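Local coordinates for protein bacteriocin (Brevibacillus sp. SKDU10, PDB 6LWZ) that probably acts as a secreted antimicrobial peptide, a disulfide-stabilised, defensin-like bacteriocin directed against other bacteria, at residues I10-V15 with Y32-N37. Numbering follows the deposited sequence.
Sequences IDRFIV and YVACMN
Ile14 reaches over Ala34 on one face of an antiparallel strand pair, and its CD1 comes to 3.4 Å from Ala34 CB, closer than usual. CG1, anti to the carbonyl carbon (chi1 -60°), carries CD1 to this methyl; His40 of the neighbouring strand 40-48 touches both side chains. On the other face Phe13 runs alongside the buried Val33, with the ring atom CE2 of Phe13 3.5 Å from Val33 CG1. Four main-chain hydrogen bonds join Arg12 to Ala34 and Ile14 to Tyr32, and a fifth is added where the pairing slips: the carbonyl oxygen of Ala34 is gripped, in its own plane, by Asp11 N at 2.8 Å and Arg12 N at 3.1 Å. Unlike the tight Ile14-Ala34 contact, the end at Asp11 and exposed Met36 opens to solvent. Asp11 crosses Met36 at about a right angle, OD1 3.5 Å from SD, while a water links Asp11 OD2 to Cys35 O. The bent, exposed side chain of Arg12 turns back so that NH2 forms a salt bridge with Asp11 OD1, from above the carboxylate plane. Cys35, disulfide-bonded to Cys6, ties the end of strand 26-35 to the N-terminal loop. Asp11 and Arg12 both facing Ala34 make a classic beta bulge, here in the first hairpin of a three-stranded antiparallel, defensin-like sheet.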
ATOM      1  N   ILE A  10     -14.542   3.538   3.035  1.00 43.69           N
ATOM      2  CA  ILE A  10     -13.658   2.969   2.024  1.00 44.89           C
ATOM      3  C   ILE A  10     -14.438   1.911   1.247  1.00 45.78           C
ATOM      4  O   ILE A  10     -15.283   1.213   1.812  1.00 48.57           O
ATOM      5  CB  ILE A  10     -12.356   2.384   2.634  1.00 48.35           C
ATOM      6  CG1 ILE A  10     -12.569   0.992   3.244  1.00 49.20           C
ATOM      7  CG2 ILE A  10     -11.783   3.307   3.704  1.00 50.16           C
ATOM      8  CD1 ILE A  10     -12.268  -0.150   2.301  1.00 47.69           C
ATOM      9  N   ASP A  11     -14.154   1.804  -0.047  1.00 42.89           N
ATOM     10  CA  ASP A  11     -14.826   0.846  -0.909  1.00 43.33           C
ATOM     11  C   ASP A  11     -14.048  -0.462  -0.921  1.00 38.30           C
ATOM     12  O   ASP A  11     -14.603  -1.514  -0.629  1.00 40.15           O
ATOM     13  CB  ASP A  11     -14.971   1.410  -2.324  1.00 46.74           C
ATOM     14  CG  ASP A  11     -15.880   0.564  -3.207  1.00 47.69           C
ATOM     15  OD1 ASP A  11     -16.679  -0.238  -2.676  1.00 43.65           O
ATOM     16  OD2 ASP A  11     -15.790   0.703  -4.446  1.00 49.08           O
ATOM     17  N   ARG A  12     -12.764  -0.390  -1.257  1.00 33.57           N
ATOM     18  CA  ARG A  12     -11.880  -1.556  -1.181  1.00 32.51           C
ATOM     19  C   ARG A  12     -10.418  -1.137  -1.029  1.00 30.28           C
ATOM     20  O   ARG A  12     -10.088   0.046  -1.077  1.00 29.24           O
ATOM     21  CB  ARG A  12     -12.061  -2.478  -2.399  1.00 35.20           C
ATOM     22  CG  ARG A  12     -11.785  -1.824  -3.748  1.00 37.42           C
ATOM     23  CD  ARG A  12     -12.668  -2.403  -4.844  1.00 38.62           C
ATOM     24  NE  ARG A  12     -14.089  -2.159  -4.581  1.00 41.66           N
ATOM     25  CZ  ARG A  12     -15.104  -2.660  -5.285  1.00 46.01           C
ATOM     26  NH1 ARG A  12     -14.895  -3.455  -6.329  1.00 49.76           N
ATOM     27  NH2 ARG A  12     -16.349  -2.360  -4.935  1.00 51.17           N
ATOM     28  N   PHE A  13      -9.562  -2.126  -0.807  1.00 29.34           N
ATOM     29  CA  PHE A  13      -8.124  -1.931  -0.796  1.00 28.66           C
ATOM     30  C   PHE A  13      -7.531  -2.530  -2.063  1.00 28.74           C
ATOM     31  O   PHE A  13      -7.951  -3.600  -2.496  1.00 27.63           O
ATOM     32  CB  PHE A  13      -7.510  -2.605   0.427  1.00 29.44           C
ATOM     33  CG  PHE A  13      -7.780  -1.881   1.708  1.00 29.73           C
ATOM     34  CD1 PHE A  13      -8.971  -2.078   2.393  1.00 30.39           C
ATOM     35  CD2 PHE A  13      -6.842  -0.996   2.233  1.00 29.26           C
ATOM     36  CE1 PHE A  13      -9.222  -1.410   3.583  1.00 31.78           C
ATOM     37  CE2 PHE A  13      -7.082  -0.324   3.423  1.00 28.54           C
ATOM     38  CZ  PHE A  13      -8.275  -0.528   4.098  1.00 30.66           C
ATOM     39  N   ILE A  14      -6.575  -1.825  -2.661  1.00 29.87           N
ATOM     40  CA  ILE A  14      -5.801  -2.353  -3.784  1.00 30.90           C
ATOM     41  C   ILE A  14      -4.331  -2.556  -3.392  1.00 30.82           C
ATOM     42  O   ILE A  14      -3.646  -1.621  -2.977  1.00 31.22           O
ATOM     43  CB  ILE A  14      -5.892  -1.446  -5.026  1.00 32.56           C
ATOM     44  CG1 ILE A  14      -7.342  -1.312  -5.478  1.00 33.13           C
ATOM     45  CG2 ILE A  14      -5.071  -2.022  -6.168  1.00 33.72           C
ATOM     46  CD1 ILE A  14      -8.035  -0.105  -4.907  1.00 35.06           C
ATOM     47  N   VAL A  15      -3.862  -3.789  -3.562  1.00 31.93           N
ATOM     48  CA  VAL A  15      -2.527  -4.213  -3.151  1.00 29.25           C
ATOM     49  C   VAL A  15      -1.641  -4.367  -4.376  1.00 28.33           C
ATOM     50  O   VAL A  15      -1.942  -5.161  -5.258  1.00 24.26           O
ATOM     51  CB  VAL A  15      -2.587  -5.567  -2.422  1.00 28.54           C
ATOM     52  CG1 VAL A  15      -1.194  -6.092  -2.118  1.00 28.17           C
ATOM     53  CG2 VAL A  15      -3.396  -5.445  -1.144  1.00 28.63           C
ATOM     54  N   TYR A  32      -3.052   0.697  -1.301  1.00 25.16           N
ATOM     55  CA  TYR A  32      -3.899   1.856  -1.550  1.00 25.60           C
ATOM     56  C   TYR A  32      -5.317   1.548  -1.098  1.00 26.45           C
ATOM     57  O   TYR A  32      -5.721   0.382  -1.042  1.00 24.56           O
ATOM     58  CB  TYR A  32      -3.905   2.198  -3.042  1.00 26.14           C
ATOM     59  CG  TYR A  32      -2.682   2.952  -3.514  1.00 28.06           C
ATOM     60  CD1 TYR A  32      -1.447   2.323  -3.604  1.00 29.25           C
ATOM     61  CD2 TYR A  32      -2.766   4.296  -3.881  1.00 29.59           C
ATOM     62  CE1 TYR A  32      -0.320   3.008  -4.037  1.00 31.44           C
ATOM     63  CE2 TYR A  32      -1.648   4.996  -4.316  1.00 32.39           C
ATOM     64  CZ  TYR A  32      -0.424   4.349  -4.391  1.00 33.42           C
ATOM     65  OH  TYR A  32       0.695   5.031  -4.818  1.00 37.33           O
ATOM     66  N   VAL A  33      -6.057   2.602  -0.771  1.00 27.66           N
ATOM     67  CA  VAL A  33      -7.491   2.504  -0.496  1.00 30.01           C
ATOM     68  C   VAL A  33      -8.241   3.112  -1.669  1.00 32.62           C
ATOM     69  O   VAL A  33      -7.890   4.197  -2.143  1.00 32.75           O
ATOM     70  CB  VAL A  33      -7.929   3.226   0.813  1.00 31.94           C
ATOM     71  CG1 VAL A  33      -7.056   2.812   1.979  1.00 31.51           C
ATOM     72  CG2 VAL A  33      -7.898   4.740   0.666  1.00 33.46           C
ATOM     73  N   ALA A  34      -9.249   2.398  -2.155  1.00 32.70           N
ATOM     74  CA  ALA A  34     -10.192   2.957  -3.106  1.00 32.09           C
ATOM     75  C   ALA A  34     -11.390   3.396  -2.295  1.00 34.19           C
ATOM     76  O   ALA A  34     -12.027   2.584  -1.634  1.00 30.40           O
ATOM     77  CB  ALA A  34     -10.591   1.933  -4.143  1.00 33.26           C
ATOM     78  N   CYS A  35     -11.660   4.692  -2.314  1.00 38.72           N
ATOM     79  CA  CYS A  35     -12.763   5.267  -1.555  1.00 41.10           C
ATOM     80  C   CYS A  35     -14.070   5.196  -2.336  1.00 45.85           C
ATOM     81  O   CYS A  35     -14.068   5.130  -3.568  1.00 41.52           O
ATOM     82  CB  CYS A  35     -12.457   6.728  -1.208  1.00 42.17           C
ATOM     83  SG  CYS A  35     -11.026   6.961  -0.128  1.00 45.49           S
ATOM     84  N   MET A  36     -15.164   5.354  -1.619  1.00 48.58           N
ATOM     85  CA  MET A  36     -16.450   5.484  -2.243  1.00 48.53           C
ATOM     86  C   MET A  36     -16.434   6.868  -2.901  1.00 55.45           C
ATOM     87  O   MET A  36     -16.699   6.970  -4.044  1.00 59.42           O
ATOM     88  CB  MET A  36     -17.589   5.384  -1.236  1.00 43.67           C
ATOM     89  CG  MET A  36     -17.728   4.080  -0.491  1.00 51.34           C
ATOM     90  SD  MET A  36     -18.187   2.614  -1.386  1.00 56.12           S
ATOM     91  CE  MET A  36     -19.893   2.907  -1.727  1.00 46.39           C
ATOM     92  N   ASN A  37     -16.069   7.891  -2.162  1.00 65.04           N
ATOM     93  CA  ASN A  37     -16.046   9.267  -2.639  1.00 72.19           C
ATOM     94  C   ASN A  37     -15.103   9.528  -3.796  1.00 70.37           C
ATOM     95  O   ASN A  37     -15.525   9.625  -4.922  1.00 66.88           O
ATOM     96  CB  ASN A  37     -15.810  10.233  -1.467  1.00 71.09           C
ATOM     97  CG  ASN A  37     -17.124  10.835  -0.923  1.00 74.59           C
ATOM     98  OD1 ASN A  37     -17.862  10.203  -0.154  1.00 79.65           O
ATOM     99  ND2 ASN A  37     -17.412  12.075  -1.316  1.00 72.87           N
TER
HETATM  100  O   HOH W   1     -14.020   2.569  -5.385  1.00 37.48           O